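Local coordinates for protein nicotinate phosphoribosyltransferase (Saccharomyces cerevisiae, PDB 1VLP) that catalyses the first step of NAD biosynthesis from nicotinic acid, the ATP-dependent transfer of phosphoribosyl from its diphosphate to nicotinate, giving nicotinate ribonucleotide, at residues Leu55-Leu65 with Leu150-Val159; Lys66-Asn74 with Tyr143-Ile151. All coordinates share one frame; numbering follows the deposited sequence.

In the fold
Two long helices, 59-71 and 144-159, run antiparallel over one face of the antiparallel sheet that includes strands 113-120, 126-134, 43-50 and 388-395, and the two contacts are successive parts of that one interface. Interaction 1 joins the start of the first helix, with the loop before it, to the end of the second; interaction 2, its centre about 12 Å away, joins the end of the first to the start of the second. Along the chain interaction 2 is nested inside the loop closed by interaction 1, and Leu-150 and Ile-151 serve both. The result is a helix pair packed on an antiparallel sheet, with interaction 2 wholly buried.

Interaction 1 (Leu55-Leu65 with Leu150-Val159); sequences LTFNKEAINWL and LISEAYFKFV
Asn-58 uses both ends of its amide where the helices 59-71 and 144-159 meet. Its ND2 reaches across to Phe-158 O at 3.1 Å, nearly straight on the hydrogen; the acceptor lies close to the amide plane of Asn-58, while ND2 stands above the carbonyl plane of Phe-158. OD1 meanwhile accepts from Ala-61 N at 2.9 Å, an N-cap bond that fixes the amide's rotation; the first torsion, with CG lying between the backbone N and the carbonyl carbon (chi1 56°), turns the group back over the helix start.

A water links Tyr-155 OH (2.8 Å) with Thr-56 N, while Thr-56 O faces the edge of the Tyr-155 ring. That ring in turn directs its edge at the face of Phe-57, an edge-to-face pair with planes 74° apart, and Phe-57 CZ goes on to meet Ile-151 CG2. The small side chains of Ala-61 and Ala-154 allow the close approach of the backbones (CA to CA 5.4 Å).

Trp-64 is a knob among Glu-153, Ala-154, Lys-157 and Phe-158. Phe-158 CE2 lies over one face of the indole, 3.4 Å from Trp-64 CG, with the rings oblique, and Leu-150 O comes to the indole edge, 3.6 Å from Trp-64 CZ3. Glu-60 also meets the phenylalanine, its CD 3.3 Å from Phe-158 CD1. With an alanine here in place of Trp-64, the Phe-158 ring would probably lose its indole neighbour and be freer to turn, and a gap would open beside Ala-154. Leu-65 brings its CG against Ala-154 CB at 3.7 Å.

Packed on the antiparallel sheet that holds strands 113-120 and 126-134, this is an antiparallel helix pair, crossing at 141°, with an N-capped start and a knobs-into-holes tryptophan.

Interaction 2 (Lys66-Asn74 with Tyr143-Ile151); sequences KEQFSYLGN and YEIPLLSLI
Gln-68 leads the contact by laying its aliphatic part across Leu-150, with CB 3.8 Å from Leu-150 CD2. The bend at chi2 (-70°) brings OE1 over to the same methyl, across the leucine. The polar end is engaged elsewhere: NE2 donates to Glu-15 O and OE1 accepts from Val-17 N, so the amide ties the N-terminal segment around Glu-15 and Val-17 to the helix while its methylenes face the partner helix.

Phe-69 comes next and illustrates how one ring can be met from different sides. Leu-147 CD2 sits over a face in a CH-pi contact, 3.8 Å from the centroid of the Phe-69 ring and displaced toward its rim. Two further methyl or methylene groups come in near the plane: Leu-150 CD1 at the edge, 3.9 Å from Phe-69 CD1, and Ile-151 CG1 beside Phe-69 CZ at 4.1 Å. Phe-115 and Ile-113 of strand 113-120 and Ile-131 of strand 126-134 add to the surroundings of the ring.

Leu-72, about one turn further on, divides its two methyls. CD1 turns to Leu-147 CD2 at 3.8 Å and also to the edge of the Tyr-143 ring, 4.1 Å from Tyr-143 CD1; CD2 instead meets Pro-146 CB at 4.3 Å, a looser touch. Leu-147 CD2 is therefore shared by Phe-69 and Leu-72, and no hydrogen bond crosses between the segments.

The axes here lie 10.6 Å apart at 154°, so the space between them is filled by branched and aromatic side chains. Both segments belong to the N-terminal region of the NAPRTase family, and strand 388-395, from far along the chain, joins the sheet beneath them. Backed by Val-133 and Ile-390, this is a largely apolar, nearly antiparallel helix pair packed on an antiparallel sheet.

Interaction 1 (Leu55-Leu65 with Leu150-Val159)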
loop_
_atom_site.group_PDB
_atom_site.type_symbol
_atom_site.label_atom_id
_atom_site.label_comp_id
_atom_site.label_asym_id
_atom_site.label_seq_id
_atom_site.Cartn_x
_atom_site.Cartn_y
_atom_site.Cartn_z
ATOM N N LEU A 55 -4.219 -20.858 -7.609
ATOM C CA LEU A 55 -4.555 -20.017 -8.739
ATOM C C LEU A 55 -3.302 -19.881 -9.611
ATOM O O LEU A 55 -2.248 -19.463 -9.142
ATOM C CB LEU A 55 -5.016 -18.649 -8.291
ATOM C CG LEU A 55 -6.291 -18.576 -7.404
ATOM C CD1 LEU A 55 -6.829 -17.155 -7.276
ATOM C CD2 LEU A 55 -7.389 -19.548 -7.862
ATOM N N THR A 56 -3.430 -20.224 -10.888
ATOM C CA THR A 56 -2.296 -20.386 -11.771
ATOM C C THR A 56 -2.453 -19.585 -13.062
ATOM O O THR A 56 -3.533 -19.123 -13.378
ATOM C CB THR A 56 -2.094 -21.870 -12.156
ATOM O OG1 THR A 56 -3.139 -22.355 -13.037
ATOM C CG2 THR A 56 -2.010 -22.718 -10.914
ATOM N N PHE A 57 -1.351 -19.490 -13.793
ATOM C CA PHE A 57 -1.298 -18.711 -15.019
ATOM C C PHE A 57 -1.152 -19.558 -16.277
ATOM O O PHE A 57 -0.711 -20.709 -16.239
ATOM C CB PHE A 57 -0.136 -17.707 -14.919
ATOM C CG PHE A 57 -0.434 -16.575 -13.965
ATOM C CD1 PHE A 57 -0.247 -16.729 -12.590
ATOM C CD2 PHE A 57 -1.001 -15.390 -14.444
ATOM C CE1 PHE A 57 -0.593 -15.679 -11.717
ATOM C CE2 PHE A 57 -1.317 -14.385 -13.605
ATOM C CZ PHE A 57 -1.102 -14.525 -12.206
ATOM N N ASN A 58 -1.486 -18.934 -17.392
ATOM C CA ASN A 58 -1.314 -19.547 -18.702
ATOM C C ASN A 58 -0.324 -18.773 -19.540
ATOM O O ASN A 58 0.121 -17.665 -19.157
ATOM C CB ASN A 58 -2.663 -19.750 -19.409
ATOM C CG ASN A 58 -3.481 -18.496 -19.569
ATOM O OD1 ASN A 58 -2.986 -17.374 -19.674
ATOM N ND2 ASN A 58 -4.805 -18.691 -19.576
ATOM N N LYS A 59 -0.000 -19.329 -20.717
ATOM C CA LYS A 59 0.985 -18.703 -21.579
ATOM C C LYS A 59 0.512 -17.358 -22.078
ATOM O O LYS A 59 1.303 -16.419 -22.171
ATOM C CB LYS A 59 1.337 -19.622 -22.763
ATOM C CG LYS A 59 2.309 -20.731 -22.372
ATOM N N GLU A 60 -0.769 -17.244 -22.373
ATOM C CA GLU A 60 -1.305 -15.950 -22.837
ATOM C C GLU A 60 -1.051 -14.830 -21.823
ATOM O O GLU A 60 -0.526 -13.761 -22.171
ATOM C CB GLU A 60 -2.807 -16.034 -23.065
ATOM C CG GLU A 60 -3.333 -14.927 -23.995
ATOM C CD GLU A 60 -4.810 -15.115 -24.393
ATOM O OE1 GLU A 60 -5.486 -16.064 -23.898
ATOM O OE2 GLU A 60 -5.283 -14.295 -25.216
ATOM N N ALA A 61 -1.409 -15.100 -20.565
ATOM C CA ALA A 61 -1.199 -14.112 -19.470
ATOM C C ALA A 61 0.279 -13.742 -19.329
ATOM O O ALA A 61 0.633 -12.556 -19.186
ATOM C CB ALA A 61 -1.709 -14.676 -18.180
ATOM N N ILE A 62 1.142 -14.752 -19.381
ATOM C CA ILE A 62 2.573 -14.540 -19.206
ATOM C C ILE A 62 3.136 -13.643 -20.318
ATOM O O ILE A 62 3.907 -12.691 -20.069
ATOM C CB ILE A 62 3.297 -15.886 -19.097
ATOM C CG1 ILE A 62 2.906 -16.571 -17.779
ATOM C CG2 ILE A 62 4.854 -15.710 -19.227
ATOM C CD1 ILE A 62 3.291 -18.058 -17.668
ATOM N N ASN A 63 2.737 -13.937 -21.553
ATOM C CA ASN A 63 3.247 -13.152 -22.681
ATOM C C ASN A 63 2.770 -11.691 -22.580
ATOM O O ASN A 63 3.535 -10.785 -22.899
ATOM C CB ASN A 63 2.846 -13.784 -24.014
ATOM C CG ASN A 63 3.541 -15.128 -24.258
ATOM O OD1 ASN A 63 4.636 -15.345 -23.765
ATOM N ND2 ASN A 63 2.889 -16.024 -25.022
ATOM N N TRP A 64 1.512 -11.473 -22.193
ATOM C CA TRP A 64 0.976 -10.135 -22.035
ATOM C C TRP A 64 1.730 -9.403 -20.916
ATOM O O TRP A 64 2.089 -8.256 -21.042
ATOM C CB TRP A 64 -0.529 -10.203 -21.748
ATOM C CG TRP A 64 -1.239 -8.914 -21.658
ATOM C CD1 TRP A 64 -1.828 -8.244 -22.682
ATOM C CD2 TRP A 64 -1.530 -8.174 -20.468
ATOM N NE1 TRP A 64 -2.460 -7.108 -22.206
ATOM C CE2 TRP A 64 -2.279 -7.043 -20.851
ATOM C CE3 TRP A 64 -1.240 -8.360 -19.113
ATOM C CZ2 TRP A 64 -2.757 -6.142 -19.936
ATOM C CZ3 TRP A 64 -1.727 -7.449 -18.200
ATOM C CH2 TRP A 64 -2.467 -6.362 -18.610
ATOM N N LEU A 65 1.966 -10.115 -19.814
ATOM C CA LEU A 65 2.731 -9.537 -18.713
ATOM C C LEU A 65 4.114 -9.116 -19.144
ATOM O O LEU A 65 4.591 -8.052 -18.756
ATOM C CB LEU A 65 2.796 -10.504 -17.517
ATOM C CG LEU A 65 1.491 -10.512 -16.677
ATOM C CD1 LEU A 65 1.562 -11.729 -15.699
ATOM C CD2 LEU A 65 1.265 -9.251 -15.947
ATOM N N LEU A 150 -0.814 -5.024 -12.537
ATOM C CA LEU A 150 -0.746 -5.725 -13.811
ATOM C C LEU A 150 -1.008 -7.238 -13.734
ATOM O O LEU A 150 -1.706 -7.815 -14.611
ATOM C CB LEU A 150 0.599 -5.481 -14.488
ATOM C CG LEU A 150 0.731 -4.119 -15.217
ATOM C CD1 LEU A 150 2.235 -3.882 -15.557
ATOM C CD2 LEU A 150 -0.188 -3.969 -16.427
ATOM N N ILE A 151 -0.420 -7.878 -12.729
ATOM C CA ILE A 151 -0.548 -9.328 -12.542
ATOM C C ILE A 151 -2.022 -9.660 -12.274
ATOM O O ILE A 151 -2.589 -10.594 -12.894
ATOM C CB ILE A 151 0.382 -9.830 -11.418
ATOM C CG1 ILE A 151 1.855 -9.654 -11.816
ATOM C CG2 ILE A 151 0.156 -11.277 -11.105
ATOM C CD1 ILE A 151 2.784 -9.691 -10.674
ATOM N N SER A 152 -2.666 -8.902 -11.382
ATOM C CA SER A 152 -4.110 -9.092 -11.125
ATOM C C SER A 152 -4.910 -8.908 -12.417
ATOM O O SER A 152 -5.736 -9.756 -12.767
ATOM C CB SER A 152 -4.581 -8.105 -10.065
ATOM O OG SER A 152 -5.882 -8.333 -9.628
ATOM N N GLU A 153 -4.658 -7.802 -13.118
ATOM C CA GLU A 153 -5.377 -7.559 -14.376
ATOM C C GLU A 153 -5.201 -8.700 -15.398
ATOM O O GLU A 153 -6.163 -9.144 -15.980
ATOM C CB GLU A 153 -5.017 -6.186 -14.939
ATOM C CG GLU A 153 -5.740 -5.907 -16.241
ATOM C CD GLU A 153 -6.111 -4.449 -16.478
ATOM O OE1 GLU A 153 -5.919 -3.569 -15.608
ATOM O OE2 GLU A 153 -6.626 -4.193 -17.580
ATOM N N ALA A 154 -3.973 -9.190 -15.560
ATOM C CA ALA A 154 -3.625 -10.340 -16.430
ATOM C C ALA A 154 -4.458 -11.581 -16.072
ATOM O O ALA A 154 -5.055 -12.211 -16.932
ATOM C CB ALA A 154 -2.146 -10.648 -16.339
ATOM N N TYR A 155 -4.500 -11.882 -14.773
ATOM C CA TYR A 155 -5.164 -13.081 -14.278
ATOM C C TYR A 155 -6.656 -13.018 -14.669
ATOM O O TYR A 155 -7.209 -13.992 -15.214
ATOM C CB TYR A 155 -4.978 -13.247 -12.739
ATOM C CG TYR A 155 -5.582 -14.521 -12.246
ATOM C CD1 TYR A 155 -4.871 -15.760 -12.365
ATOM C CD2 TYR A 155 -6.878 -14.551 -11.749
ATOM C CE1 TYR A 155 -5.437 -16.965 -11.972
ATOM C CE2 TYR A 155 -7.470 -15.770 -11.378
ATOM C CZ TYR A 155 -6.731 -16.973 -11.499
ATOM O OH TYR A 155 -7.332 -18.183 -11.116
ATOM N N PHE A 156 -7.308 -11.865 -14.444
ATOM C CA PHE A 156 -8.743 -11.726 -14.726
ATOM C C PHE A 156 -9.104 -11.448 -16.168
ATOM O O PHE A 156 -10.245 -11.531 -16.524
ATOM C CB PHE A 156 -9.396 -10.765 -13.750
ATOM C CG PHE A 156 -9.425 -11.335 -12.367
ATOM C CD1 PHE A 156 -10.292 -12.401 -12.071
ATOM C CD2 PHE A 156 -8.531 -10.918 -11.399
ATOM C CE1 PHE A 156 -10.307 -12.992 -10.796
ATOM C CE2 PHE A 156 -8.554 -11.485 -10.134
ATOM C CZ PHE A 156 -9.434 -12.516 -9.842
ATOM N N LYS A 157 -8.100 -11.119 -16.953
ATOM C CA LYS A 157 -8.247 -10.951 -18.402
ATOM C C LYS A 157 -8.105 -12.258 -19.167
ATOM O O LYS A 157 -8.825 -12.497 -20.153
ATOM C CB LYS A 157 -7.183 -9.934 -18.877
ATOM C CG LYS A 157 -7.420 -9.272 -20.195
ATOM C CD LYS A 157 -6.279 -8.216 -20.480
ATOM C CE LYS A 157 -6.540 -7.448 -21.768
ATOM N NZ LYS A 157 -7.758 -6.573 -21.675
ATOM N N PHE A 158 -7.114 -13.066 -18.778
ATOM C CA PHE A 158 -6.705 -14.266 -19.527
ATOM C C PHE A 158 -7.010 -15.595 -18.844
ATOM O O PHE A 158 -7.149 -16.617 -19.539
ATOM C CB PHE A 158 -5.211 -14.186 -19.856
ATOM C CG PHE A 158 -4.877 -13.013 -20.698
ATOM C CD1 PHE A 158 -5.367 -12.933 -22.016
ATOM C CD2 PHE A 158 -4.182 -11.937 -20.171
ATOM C CE1 PHE A 158 -5.129 -11.808 -22.806
ATOM C CE2 PHE A 158 -3.916 -10.806 -20.954
ATOM C CZ PHE A 158 -4.385 -10.738 -22.270
ATOM N N VAL A 159 -7.059 -15.613 -17.522
ATOM C CA VAL A 159 -7.195 -16.871 -16.793
ATOM C C VAL A 159 -8.630 -17.122 -16.287
ATOM O O VAL A 159 -9.215 -18.168 -16.640
ATOM C CB VAL A 159 -6.150 -17.018 -15.651
ATOM C CG1 VAL A 159 -6.231 -18.385 -14.964
ATOM C CG2 VAL A 159 -4.763 -16.778 -16.189
HETATM O O HOH W 1 -6.209 -20.693 -11.786
#

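Interaction 2 (Lys66-Asn74 with Tyr143-Ile151)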
loop_
_atom_site.group_PDB
_atom_site.type_symbol
_atom_site.label_atom_id
_atom_site.label_comp_id
_atom_site.label_asym_id
_atom_site.label_seq_id
_atom_site.Cartn_x
_atom_site.Cartn_y
_atom_site.Cartn_z
ATOM N N LYS A 66 4.796 -9.958 -19.896
ATOM C CA LYS A 66 6.144 -9.634 -20.344
ATOM C C LYS A 66 6.119 -8.288 -21.119
ATOM O O LYS A 66 6.947 -7.395 -20.882
ATOM C CB LYS A 66 6.680 -10.777 -21.231
ATOM C CG LYS A 66 7.987 -10.548 -21.806
ATOM C CD LYS A 66 8.575 -11.826 -22.426
ATOM C CE LYS A 66 9.803 -11.487 -23.287
ATOM N NZ LYS A 66 10.822 -10.731 -22.532
ATOM N N GLU A 67 5.135 -8.159 -22.009
ATOM C CA GLU A 67 4.946 -6.919 -22.755
ATOM C C GLU A 67 4.664 -5.705 -21.859
ATOM O O GLU A 67 5.314 -4.666 -21.965
ATOM C CB GLU A 67 3.886 -7.125 -23.834
ATOM C CG GLU A 67 3.711 -5.957 -24.760
ATOM C CD GLU A 67 2.953 -6.387 -26.001
ATOM O OE1 GLU A 67 1.727 -6.567 -25.902
ATOM O OE2 GLU A 67 3.576 -6.577 -27.068
ATOM N N GLN A 68 3.692 -5.842 -20.966
ATOM C CA GLN A 68 3.267 -4.792 -20.059
ATOM C C GLN A 68 4.399 -4.323 -19.119
ATOM O O GLN A 68 4.578 -3.134 -18.874
ATOM C CB GLN A 68 2.000 -5.220 -19.301
ATOM C CG GLN A 68 0.773 -5.358 -20.172
ATOM C CD GLN A 68 0.218 -4.058 -20.692
ATOM O OE1 GLN A 68 0.250 -3.056 -20.009
ATOM N NE2 GLN A 68 -0.319 -4.086 -21.892
ATOM N N PHE A 69 5.189 -5.277 -18.626
ATOM C CA PHE A 69 6.313 -4.925 -17.795
ATOM C C PHE A 69 7.293 -4.086 -18.595
ATOM O O PHE A 69 7.852 -3.123 -18.062
ATOM C CB PHE A 69 7.038 -6.151 -17.244
ATOM C CG PHE A 69 6.252 -6.985 -16.242
ATOM C CD1 PHE A 69 5.017 -6.592 -15.708
ATOM C CD2 PHE A 69 6.763 -8.214 -15.844
ATOM C CE1 PHE A 69 4.354 -7.376 -14.762
ATOM C CE2 PHE A 69 6.092 -9.010 -14.926
ATOM C CZ PHE A 69 4.879 -8.599 -14.401
ATOM N N SER A 70 7.541 -4.459 -19.854
ATOM C CA SER A 70 8.505 -3.695 -20.647
ATOM C C SER A 70 8.059 -2.238 -20.827
ATOM O O SER A 70 8.871 -1.318 -20.868
ATOM C CB SER A 70 8.768 -4.366 -21.990
ATOM O OG SER A 70 7.680 -4.212 -22.901
ATOM N N TYR A 71 6.740 -2.029 -20.978
ATOM C CA TYR A 71 6.190 -0.700 -21.174
ATOM C C TYR A 71 6.451 0.239 -20.002
ATOM O O TYR A 71 6.479 1.457 -20.140
ATOM C CB TYR A 71 4.683 -0.788 -21.367
ATOM C CG TYR A 71 4.194 -1.479 -22.619
ATOM C CD1 TYR A 71 5.012 -1.644 -23.783
ATOM C CD2 TYR A 71 2.888 -1.913 -22.680
ATOM C CE1 TYR A 71 4.508 -2.236 -24.951
ATOM C CE2 TYR A 71 2.389 -2.520 -23.834
ATOM C CZ TYR A 71 3.175 -2.666 -24.961
ATOM O OH TYR A 71 2.654 -3.281 -26.072
ATOM N N LEU A 72 6.650 -0.318 -18.832
ATOM C CA LEU A 72 7.018 0.529 -17.674
ATOM C C LEU A 72 8.274 1.329 -17.947
ATOM O O LEU A 72 8.455 2.427 -17.424
ATOM C CB LEU A 72 7.230 -0.335 -16.429
ATOM C CG LEU A 72 5.997 -1.119 -15.992
ATOM C CD1 LEU A 72 6.335 -1.978 -14.774
ATOM C CD2 LEU A 72 4.746 -0.231 -15.701
ATOM N N GLY A 73 9.171 0.761 -18.743
ATOM C CA GLY A 73 10.365 1.478 -19.139
ATOM C C GLY A 73 10.160 2.702 -20.049
ATOM O O GLY A 73 11.094 3.473 -20.273
ATOM N N ASN A 74 8.959 2.862 -20.578
ATOM C CA ASN A 74 8.589 3.988 -21.463
ATOM C C ASN A 74 7.965 5.170 -20.733
ATOM O O ASN A 74 7.839 6.248 -21.291
ATOM C CB ASN A 74 7.572 3.504 -22.497
ATOM C CG ASN A 74 8.135 2.443 -23.459
ATOM O OD1 ASN A 74 9.351 2.349 -23.671
ATOM N ND2 ASN A 74 7.249 1.695 -24.084
ATOM N N TYR A 143 8.227 -0.222 -8.353
ATOM C CA TYR A 143 7.610 -1.375 -9.091
ATOM C C TYR A 143 6.474 -2.088 -8.405
ATOM O O TYR A 143 5.578 -2.578 -9.099
ATOM C CB TYR A 143 8.667 -2.409 -9.423
ATOM C CG TYR A 143 9.588 -2.007 -10.526
ATOM C CD1 TYR A 143 9.174 -2.056 -11.851
ATOM C CD2 TYR A 143 10.908 -1.592 -10.259
ATOM C CE1 TYR A 143 10.041 -1.747 -12.876
ATOM C CE2 TYR A 143 11.767 -1.261 -11.277
ATOM C CZ TYR A 143 11.331 -1.335 -12.585
ATOM O OH TYR A 143 12.190 -1.010 -13.613
ATOM N N GLU A 144 6.514 -2.177 -7.068
ATOM C CA GLU A 144 5.535 -3.001 -6.322
ATOM C C GLU A 144 4.081 -2.836 -6.857
ATOM O O GLU A 144 3.435 -3.814 -7.297
ATOM C CB GLU A 144 5.590 -2.672 -4.830
ATOM C CG GLU A 144 4.648 -3.508 -3.975
ATOM C CD GLU A 144 4.295 -2.883 -2.614
ATOM O OE1 GLU A 144 4.761 -1.760 -2.248
ATOM O OE2 GLU A 144 3.554 -3.557 -1.874
ATOM N N ILE A 145 3.568 -1.621 -6.848
ATOM C CA ILE A 145 2.149 -1.403 -7.136
ATOM C C ILE A 145 1.783 -1.703 -8.563
ATOM O O ILE A 145 0.879 -2.518 -8.781
ATOM C CB ILE A 145 1.719 0.030 -6.794
ATOM C CG1 ILE A 145 2.184 0.322 -5.387
ATOM C CG2 ILE A 145 0.191 0.246 -6.930
ATOM C CD1 ILE A 145 1.651 -0.374 -4.427
ATOM N N PRO A 146 2.444 -1.055 -9.542
ATOM C CA PRO A 146 2.070 -1.369 -10.931
ATOM C C PRO A 146 2.254 -2.844 -11.263
ATOM O O PRO A 146 1.467 -3.405 -12.004
ATOM C CB PRO A 146 2.944 -0.435 -11.782
ATOM C CG PRO A 146 4.029 0.051 -10.847
ATOM C CD PRO A 146 3.485 -0.005 -9.469
ATOM N N LEU A 147 3.289 -3.510 -10.749
ATOM C CA LEU A 147 3.436 -4.935 -11.066
ATOM C C LEU A 147 2.254 -5.737 -10.527
ATOM O O LEU A 147 1.709 -6.589 -11.214
ATOM C CB LEU A 147 4.738 -5.484 -10.505
ATOM C CG LEU A 147 5.989 -4.974 -11.191
ATOM C CD1 LEU A 147 7.199 -5.694 -10.646
ATOM C CD2 LEU A 147 5.947 -5.089 -12.715
ATOM N N LEU A 148 1.911 -5.544 -9.244
ATOM C CA LEU A 148 0.717 -6.186 -8.670
ATOM C C LEU A 148 -0.551 -5.905 -9.449
ATOM O O LEU A 148 -1.304 -6.849 -9.746
ATOM C CB LEU A 148 0.565 -5.815 -7.220
ATOM C CG LEU A 148 1.601 -6.416 -6.279
ATOM C CD1 LEU A 148 1.440 -5.732 -4.898
ATOM C CD2 LEU A 148 1.478 -7.940 -6.228
ATOM N N SER A 149 -0.758 -4.624 -9.781
ATOM C CA SER A 149 -1.951 -4.169 -10.571
ATOM C C SER A 149 -1.988 -4.869 -11.920
ATOM O O SER A 149 -3.043 -5.356 -12.373
ATOM C CB SER A 149 -1.967 -2.654 -10.780
ATOM O OG SER A 149 -2.042 -1.948 -9.533
ATOM N N LEU A 150 -0.814 -5.024 -12.537
ATOM C CA LEU A 150 -0.746 -5.725 -13.811
ATOM C C LEU A 150 -1.008 -7.238 -13.734
ATOM O O LEU A 150 -1.706 -7.815 -14.611
ATOM C CB LEU A 150 0.599 -5.481 -14.488
ATOM C CG LEU A 150 0.731 -4.119 -15.217
ATOM C CD1 LEU A 150 2.235 -3.882 -15.557
ATOM C CD2 LEU A 150 -0.188 -3.969 -16.427
ATOM N N ILE A 151 -0.420 -7.878 -12.729
ATOM C CA ILE A 151 -0.548 -9.328 -12.542
ATOM C C ILE A 151 -2.022 -9.660 -12.274
ATOM O O ILE A 151 -2.589 -10.594 -12.894
ATOM C CB ILE A 151 0.382 -9.830 -11.418
ATOM C CG1 ILE A 151 1.855 -9.654 -11.816
ATOM C CG2 ILE A 151 0.156 -11.277 -11.105
ATOM C CD1 ILE A 151 2.784 -9.691 -10.674
#